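Local structure of uncharacterized protein (Wolinella succinogenes, 3JYG) at residues Ser101-Met106 / Phe132-Phe137; Trp105-Tyr110 / Arg153-Pro158; Val113-Ile118 / Pro124-Tyr129. The protein is an uncharacterized zinc-binding protein of the 6-pyruvoyl tetrahydropterin synthase family, with three copies in its assembly. All blocks are in the same frame, centred on the assembly; numbering follows the deposited sequence.

Interaction 1. Residues Ser101-Met106 / Phe132-Phe137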
# COMPACT_ATOMS: atom_id res chain seq x y z
N SER A 101 30.03 21.47 -19.52
CA SER A 101 31.30 20.80 -19.26
C SER A 101 31.71 20.80 -17.81
O SER A 101 32.26 19.81 -17.34
CB SER A 101 32.46 21.37 -20.09
OG SER A 101 32.68 22.71 -19.67
N ALA A 102 31.51 21.92 -17.11
CA ALA A 102 32.07 22.07 -15.76
C ALA A 102 31.06 21.51 -14.75
O ALA A 102 30.58 22.24 -13.87
CB ALA A 102 32.40 23.57 -15.47
N LEU A 103 30.72 20.23 -14.89
CA LEU A 103 29.79 19.57 -13.96
C LEU A 103 30.57 18.49 -13.30
O LEU A 103 31.44 17.90 -13.92
CB LEU A 103 28.60 18.93 -14.69
CG LEU A 103 27.80 19.79 -15.67
CD1 LEU A 103 26.70 18.91 -16.23
CD2 LEU A 103 27.23 20.98 -14.95
N VAL A 104 30.28 18.24 -12.04
CA VAL A 104 31.01 17.24 -11.29
C VAL A 104 30.09 16.04 -11.10
O VAL A 104 29.12 16.12 -10.35
CB VAL A 104 31.48 17.84 -9.93
CG1 VAL A 104 32.44 16.85 -9.22
CG2 VAL A 104 32.10 19.26 -10.13
N TRP A 105 30.39 14.93 -11.80
CA TRP A 105 29.51 13.75 -11.80
C TRP A 105 29.93 12.90 -10.66
O TRP A 105 31.10 12.63 -10.50
CB TRP A 105 29.62 12.92 -13.09
CG TRP A 105 29.06 13.67 -14.18
CD1 TRP A 105 29.73 14.53 -15.00
CD2 TRP A 105 27.68 13.73 -14.56
NE1 TRP A 105 28.86 15.11 -15.88
CE2 TRP A 105 27.59 14.65 -15.63
CE3 TRP A 105 26.52 13.09 -14.10
CZ2 TRP A 105 26.41 14.95 -16.26
CZ3 TRP A 105 25.31 13.39 -14.73
CH2 TRP A 105 25.27 14.33 -15.79
N MSE A 106 28.96 12.47 -9.88
CA MSE A 106 29.24 11.66 -8.71
C MSE A 106 29.01 10.22 -9.08
O MSE A 106 28.41 9.93 -10.11
CB MSE A 106 28.32 12.11 -7.58
CG MSE A 106 28.24 13.63 -7.52
SE MSE A 106 30.03 14.32 -7.10
CE MSE A 106 29.57 16.23 -7.02
N PHE A 132 20.65 22.82 -7.94
CA PHE A 132 20.45 21.85 -9.03
C PHE A 132 21.09 20.49 -8.83
O PHE A 132 22.25 20.41 -8.41
CB PHE A 132 20.95 22.42 -10.35
CG PHE A 132 20.10 23.52 -10.87
CD1 PHE A 132 18.81 23.26 -11.35
CD2 PHE A 132 20.58 24.86 -10.87
CE1 PHE A 132 18.01 24.29 -11.82
CE2 PHE A 132 19.76 25.88 -11.37
CZ PHE A 132 18.52 25.60 -11.84
N VAL A 133 20.30 19.44 -9.12
CA VAL A 133 20.82 18.09 -9.17
C VAL A 133 20.64 17.70 -10.62
O VAL A 133 19.51 17.68 -11.12
CB VAL A 133 20.00 17.14 -8.27
CG1 VAL A 133 20.32 15.69 -8.57
CG2 VAL A 133 20.33 17.44 -6.78
N VAL A 134 21.75 17.45 -11.31
CA VAL A 134 21.67 17.22 -12.74
C VAL A 134 21.71 15.73 -13.01
O VAL A 134 22.58 15.03 -12.48
CB VAL A 134 22.78 17.98 -13.52
CG1 VAL A 134 22.64 17.73 -15.05
CG2 VAL A 134 22.72 19.50 -13.20
N VAL A 135 20.76 15.23 -13.82
CA VAL A 135 20.66 13.77 -14.05
C VAL A 135 20.55 13.48 -15.54
O VAL A 135 20.15 14.33 -16.30
CB VAL A 135 19.43 13.11 -13.29
CG1 VAL A 135 19.66 13.05 -11.71
CG2 VAL A 135 18.06 13.75 -13.72
N ARG A 136 20.83 12.25 -15.95
CA ARG A 136 20.79 11.91 -17.39
C ARG A 136 19.49 11.22 -17.80
O ARG A 136 19.55 10.11 -18.36
CB ARG A 136 21.97 10.96 -17.73
CG ARG A 136 23.38 11.57 -17.57
CD ARG A 136 24.50 10.49 -17.92
NE ARG A 136 24.35 10.06 -19.30
CZ ARG A 136 24.71 8.87 -19.83
NH1 ARG A 136 25.26 7.90 -19.10
NH2 ARG A 136 24.47 8.68 -21.11
N PHE A 137 18.34 11.83 -17.49
CA PHE A 137 17.04 11.26 -17.79
C PHE A 137 16.02 12.31 -17.49
O PHE A 137 16.27 13.22 -16.67
CB PHE A 137 16.70 9.98 -16.96
CG PHE A 137 16.87 10.12 -15.45
CD1 PHE A 137 17.99 9.53 -14.82
CD2 PHE A 137 15.92 10.75 -14.66
CE1 PHE A 137 18.17 9.64 -13.41
CE2 PHE A 137 16.07 10.85 -13.25
CZ PHE A 137 17.19 10.30 -12.62

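Interaction 2. Residues Trp105-Tyr110 / Arg153-Pro158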
# COMPACT_ATOMS: atom_id res chain seq x y z
N TRP A 105 30.39 14.93 -11.80
CA TRP A 105 29.51 13.75 -11.80
C TRP A 105 29.93 12.90 -10.66
O TRP A 105 31.10 12.63 -10.50
CB TRP A 105 29.62 12.92 -13.09
CG TRP A 105 29.06 13.67 -14.18
CD1 TRP A 105 29.73 14.53 -15.00
CD2 TRP A 105 27.68 13.73 -14.56
NE1 TRP A 105 28.86 15.11 -15.88
CE2 TRP A 105 27.59 14.65 -15.63
CE3 TRP A 105 26.52 13.09 -14.10
CZ2 TRP A 105 26.41 14.95 -16.26
CZ3 TRP A 105 25.31 13.39 -14.73
CH2 TRP A 105 25.27 14.33 -15.79
N MSE A 106 28.96 12.47 -9.88
CA MSE A 106 29.24 11.66 -8.71
C MSE A 106 29.01 10.22 -9.08
O MSE A 106 28.41 9.93 -10.11
CB MSE A 106 28.32 12.11 -7.58
CG MSE A 106 28.24 13.63 -7.52
SE MSE A 106 30.03 14.32 -7.10
CE MSE A 106 29.57 16.23 -7.02
N GLU A 107 29.48 9.32 -8.24
CA GLU A 107 29.31 7.89 -8.52
C GLU A 107 27.82 7.48 -8.73
O GLU A 107 27.52 6.70 -9.62
CB GLU A 107 29.95 7.05 -7.41
CG GLU A 107 31.43 6.78 -7.60
CD GLU A 107 31.78 5.33 -7.20
OE1 GLU A 107 31.34 4.89 -6.09
OE2 GLU A 107 32.45 4.63 -8.00
N GLU A 108 26.90 8.07 -7.95
CA GLU A 108 25.47 7.66 -8.02
C GLU A 108 24.76 8.03 -9.32
O GLU A 108 23.59 7.74 -9.47
CB GLU A 108 24.66 8.18 -6.81
CG GLU A 108 25.18 7.72 -5.45
CD GLU A 108 26.46 8.41 -5.01
OE1 GLU A 108 26.95 9.33 -5.71
OE2 GLU A 108 26.99 8.02 -3.97
N GLY A 109 25.46 8.71 -10.22
CA GLY A 109 24.90 9.11 -11.50
C GLY A 109 24.09 10.41 -11.44
O GLY A 109 23.03 10.51 -12.06
N TYR A 110 24.53 11.39 -10.65
CA TYR A 110 23.99 12.74 -10.80
C TYR A 110 25.21 13.66 -10.79
O TYR A 110 26.35 13.20 -10.50
CB TYR A 110 23.01 13.15 -9.66
CG TYR A 110 23.74 13.30 -8.36
CD1 TYR A 110 24.09 12.17 -7.62
CD2 TYR A 110 24.22 14.55 -7.94
CE1 TYR A 110 24.83 12.28 -6.46
CE2 TYR A 110 24.96 14.67 -6.76
CZ TYR A 110 25.25 13.53 -6.02
OH TYR A 110 26.00 13.63 -4.87
N ARG A 153 20.53 -1.51 -6.14
CA ARG A 153 21.06 -2.82 -6.58
C ARG A 153 22.58 -2.89 -6.53
O ARG A 153 23.13 -3.93 -6.18
CB ARG A 153 20.57 -3.24 -7.96
CG ARG A 153 19.10 -3.67 -7.97
CD ARG A 153 18.60 -3.77 -9.41
NE ARG A 153 19.16 -4.96 -10.05
CZ ARG A 153 19.04 -5.28 -11.35
NH1 ARG A 153 18.38 -4.48 -12.23
NH2 ARG A 153 19.62 -6.39 -11.77
N SER A 154 23.25 -1.78 -6.85
CA SER A 154 24.71 -1.80 -6.99
C SER A 154 25.42 -1.76 -5.66
O SER A 154 26.61 -2.10 -5.59
CB SER A 154 25.20 -0.66 -7.89
OG SER A 154 25.07 0.58 -7.23
N ARG A 155 24.70 -1.36 -4.62
CA ARG A 155 25.25 -1.21 -3.25
C ARG A 155 24.88 -2.31 -2.22
O ARG A 155 25.66 -2.56 -1.31
CB ARG A 155 24.84 0.16 -2.64
CG ARG A 155 25.25 1.39 -3.45
CD ARG A 155 26.76 1.55 -3.53
NE ARG A 155 27.17 2.94 -3.30
CZ ARG A 155 27.09 3.92 -4.21
NH1 ARG A 155 26.61 3.69 -5.43
NH2 ARG A 155 27.50 5.14 -3.90
N ILE A 156 23.70 -2.95 -2.30
CA ILE A 156 23.24 -3.80 -1.18
C ILE A 156 23.79 -5.24 -1.08
O ILE A 156 23.54 -5.95 -0.09
CB ILE A 156 21.65 -3.87 -1.00
CG1 ILE A 156 20.97 -4.34 -2.29
CG2 ILE A 156 21.08 -2.53 -0.48
CD1 ILE A 156 21.08 -5.83 -2.55
N GLN A 157 24.52 -5.68 -2.10
CA GLN A 157 25.20 -6.97 -2.07
C GLN A 157 25.78 -7.44 -0.73
O GLN A 157 25.47 -8.53 -0.29
CB GLN A 157 26.30 -6.98 -3.11
CG GLN A 157 26.68 -8.36 -3.56
CD GLN A 157 26.88 -8.40 -5.05
OE1 GLN A 157 26.13 -7.74 -5.81
NE2 GLN A 157 27.87 -9.17 -5.50
N PRO A 158 26.63 -6.63 -0.06
CA PRO A 158 27.20 -7.16 1.19
C PRO A 158 26.13 -7.45 2.25
O PRO A 158 26.46 -7.96 3.33
CB PRO A 158 28.13 -6.03 1.66
CG PRO A 158 28.43 -5.23 0.42
CD PRO A 158 27.19 -5.31 -0.40

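Interaction 3. Residues Val113-Ile118 / Pro124-Tyr129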
# COMPACT_ATOMS: atom_id res chain seq x y z
N VAL A 113 27.05 21.40 -10.19
CA VAL A 113 27.95 22.28 -10.94
C VAL A 113 29.33 22.33 -10.24
O VAL A 113 29.44 22.03 -9.04
CB VAL A 113 27.34 23.68 -11.15
CG1 VAL A 113 26.04 23.56 -11.96
CG2 VAL A 113 27.11 24.38 -9.79
N ASP A 114 30.38 22.60 -11.01
CA ASP A 114 31.68 22.91 -10.48
C ASP A 114 31.60 24.35 -9.98
O ASP A 114 31.52 25.27 -10.80
CB ASP A 114 32.77 22.84 -11.58
CG ASP A 114 34.19 23.05 -11.02
OD1 ASP A 114 34.34 23.58 -9.89
OD2 ASP A 114 35.14 22.68 -11.74
N PHE A 115 31.62 24.55 -8.67
CA PHE A 115 31.50 25.90 -8.12
C PHE A 115 32.70 26.83 -8.33
O PHE A 115 32.57 28.05 -8.29
CB PHE A 115 31.10 25.85 -6.66
CG PHE A 115 29.65 25.46 -6.46
CD1 PHE A 115 28.67 26.43 -6.41
CD2 PHE A 115 29.28 24.12 -6.34
CE1 PHE A 115 27.31 26.08 -6.24
CE2 PHE A 115 27.92 23.77 -6.17
CZ PHE A 115 26.95 24.76 -6.12
N GLU A 116 33.86 26.24 -8.61
CA GLU A 116 35.03 27.03 -9.07
C GLU A 116 34.69 27.98 -10.20
O GLU A 116 35.17 29.10 -10.22
CB GLU A 116 36.20 26.13 -9.49
CG GLU A 116 36.83 25.36 -8.32
CD GLU A 116 37.55 26.28 -7.32
OE1 GLU A 116 38.20 27.27 -7.75
OE2 GLU A 116 37.44 26.00 -6.09
N ARG A 117 33.85 27.56 -11.14
CA ARG A 117 33.63 28.42 -12.28
C ARG A 117 32.70 29.64 -12.02
O ARG A 117 32.70 30.59 -12.80
CB ARG A 117 33.34 27.61 -13.57
CG ARG A 117 31.88 27.42 -14.00
CD ARG A 117 31.64 27.64 -15.56
NE ARG A 117 32.37 26.77 -16.50
CZ ARG A 117 31.88 26.28 -17.65
NH1 ARG A 117 30.64 26.55 -18.04
NH2 ARG A 117 32.63 25.49 -18.42
N ILE A 118 31.99 29.63 -10.88
CA ILE A 118 31.10 30.76 -10.49
C ILE A 118 31.52 31.49 -9.20
O ILE A 118 30.73 32.21 -8.57
CB ILE A 118 29.62 30.34 -10.35
CG1 ILE A 118 29.50 29.10 -9.44
CG2 ILE A 118 29.01 30.13 -11.74
CD1 ILE A 118 28.09 28.60 -9.26
N PRO A 124 22.88 35.33 -4.29
CA PRO A 124 21.70 34.68 -4.87
C PRO A 124 22.04 33.76 -6.03
O PRO A 124 21.35 32.73 -6.21
CB PRO A 124 20.85 35.85 -5.35
CG PRO A 124 21.28 37.03 -4.41
CD PRO A 124 22.80 36.80 -4.45
N ILE A 125 23.08 34.10 -6.77
CA ILE A 125 23.47 33.31 -7.92
C ILE A 125 24.04 31.96 -7.43
O ILE A 125 23.71 30.90 -7.98
CB ILE A 125 24.43 34.08 -8.89
CG1 ILE A 125 23.67 35.19 -9.66
CG2 ILE A 125 25.13 33.10 -9.87
CD1 ILE A 125 22.52 34.73 -10.48
N LEU A 126 24.83 32.01 -6.37
CA LEU A 126 25.29 30.80 -5.70
C LEU A 126 24.15 29.89 -5.18
O LEU A 126 24.22 28.68 -5.32
CB LEU A 126 26.26 31.15 -4.58
CG LEU A 126 27.57 31.74 -5.11
CD1 LEU A 126 28.55 32.11 -3.97
CD2 LEU A 126 28.26 30.80 -6.09
N GLU A 127 23.11 30.49 -4.58
CA GLU A 127 21.98 29.75 -4.04
C GLU A 127 21.24 29.09 -5.19
O GLU A 127 20.70 28.01 -5.04
CB GLU A 127 21.02 30.71 -3.33
CG GLU A 127 21.66 31.42 -2.15
CD GLU A 127 20.97 32.69 -1.74
OE1 GLU A 127 19.87 33.05 -2.30
OE2 GLU A 127 21.54 33.33 -0.83
N LEU A 128 21.19 29.76 -6.33
CA LEU A 128 20.55 29.20 -7.50
C LEU A 128 21.31 27.94 -7.91
O LEU A 128 20.69 26.85 -8.08
CB LEU A 128 20.53 30.23 -8.64
CG LEU A 128 20.29 29.72 -10.04
CD1 LEU A 128 18.95 29.00 -10.13
CD2 LEU A 128 20.29 30.91 -11.04
N TYR A 129 22.63 28.05 -8.09
CA TYR A 129 23.43 26.86 -8.51
C TYR A 129 23.57 25.73 -7.47
O TYR A 129 23.69 24.53 -7.87
CB TYR A 129 24.78 27.26 -9.12
CG TYR A 129 24.60 27.97 -10.45
CD1 TYR A 129 24.15 27.27 -11.59
CD2 TYR A 129 24.84 29.34 -10.59
CE1 TYR A 129 23.98 27.90 -12.81
CE2 TYR A 129 24.65 29.99 -11.83
CZ TYR A 129 24.24 29.25 -12.94
OH TYR A 129 24.03 29.85 -14.17
O HOH W 1 24.52 21.97 -8.70

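Interaction 1. Residues Ser101-Met106 / Phe132-Phe137
The indole of Trp105 reaches across to strand 132-135 and lays its six-membered ring beside two neighbours at once, the backbone of Val134 and the side chain of Arg136. Its leading atoms are CZ3 and CH2: CZ3 of Trp105 comes to 3.9 Å from Val134 O, and CH2 lies 3.8 Å from CG of Arg136. The CB of Trp105 does not itself head for the other strand; what carries the ring there is a first torsion that sets CG anti to the carbonyl carbon (chi1 -68°), after which the long indole spans the remaining gap. Arg136 presents the aliphatic base of its chain. The two side chains cross at about a right angle; the Arg136 chain bends at chi3, and its guanidinium plane is perpendicular to the indole (90°). The contact is therefore one of CG against ring carbons, with the charged group turned on beyond it. Farther along, Leu103 and Val134 point at each other and meet loosely, CD1 of Leu103 being 4.4 Å from CG1 of Val134. The same valine methyl is 4.4 Å from CH2 of Trp105, which places it at the corner between leucine and indole. The spacing follows from the sheet: CA atoms of Leu103 and Val134 are 8.5 Å apart because strand 110-113 runs between them, with Ala111 touching the side chains of both Leu103 and Trp105. Trp105 and Leu103 thus reach over the middle strand of three antiparallel strands, 103-105, 110-113 and 132-135, at one end of the chain's mixed beta-sheet, the first two forming a beta-hairpin.

Interaction 2. Residues Trp105-Tyr110 / Arg153-Pro158
Glu108 and Arg155 make the one close approach between segment 105-110 and the C-terminal part of helix 141-155, a salt bridge in which OE2 of Glu108 lies 2.9 Å from NH2 of Arg155. The oxygen meets the rim of the guanidinium almost level with it, yet the hydrogen bond within the bridge is weak, its N-H...O angle only 121°. The side chains cross at about a right angle, the flat groups are tilted by 36°, and one oxygen and one nitrogen carry the pairing. Both chains are folded to get there: Glu108 bends at chi2 (73°), while Arg155 bends at chi2 and chi3. Around this point the contact thins quickly. On the outer side exposed Glu107 brings OE1 no closer than 4.4 Å to NH2 of Arg155, far to one side of the flat group, where only charge attracts it. The backbones stay far apart, Glu108 and Ser154 CA atoms being separated by 9.5 Å. Toward the protein, Glu108 has further partners: its side chain touches Phe72 and Leu151, and its carbonyl accepts from Trp147 NE1. The type I turn from Met106 to Gly109 thus joins strands 103-105 and 110-113 as a hairpin loop resting on helices 67-77 and 141-155, with Arg155 also touching Trp68 of the former.

Interaction 3. Residues Val113-Ile118 / Pro124-Tyr129
Ile118 drives its CD1 methyl into the notch where the side chain of Tyr129 leaves helix 123-131, reaching 3.6 Å from CB of Tyr129 and the same distance from its CD2. An extended chain (chi2 -179°) gives the methyl this reach. Val113 closes the notch from a second direction, its CG2 lying 3.8 Å from CB of Tyr129, so two methyls grip the root of the tyrosine. The ring itself runs on past them, and its hydroxyl hydrogen-bonds to His96 ND1. One turn earlier on the helix, Leu126 offers its own bump: the Leu126 side chain slides past that of Ile118 in the opposite direction, and its CD2 settles 3.8 Å from Ile118 O. These side chains pack a short 3-10 turn, 115-117, against the alpha-helix that follows it, within the connection between the adjacent antiparallel strands 110-113 and 132-135. The turn opens with an Asx turn, Asp114 OD1 accepting from Glu116 N. Phe115 fills the groove on the helix between Leu126 and Tyr129. Its CZ approaches Tyr129 O at 3.7 Å, while Leu126 O lies at the ring's edge; Val113 CG2 sits over one face of the same ring, toward its rim, 3.6 Å above the plane. Where strand 110-113 ends beside the helix, a water fits between the backbones, accepting from Val113 N at 3.0 Å and donating to Tyr129 O at 2.8 Å.

How the interactions relate
Interaction 3 is the buried contact of the three and the largest in area, built from apolar side chains and one bridging water; interaction 2 is a surface contact that rests on charge; interaction 1 lies between, its valine buried and its indole and arginine exposed. Each draws on the hairpin of strands 103-105 and 110-113 or its immediate ends. Interactions 1 and 2 share Trp105 and Met106, and Tyr110, just after the turn, packs on Val133 and Val135 of strand 132-135. Interaction 3 is nested in the loop that interaction 1 closes, tied to it where Ala102 O meets Asp114 N. Interactions 2 and 3, with centres 25 Å apart, occupy opposite ends of the hairpin.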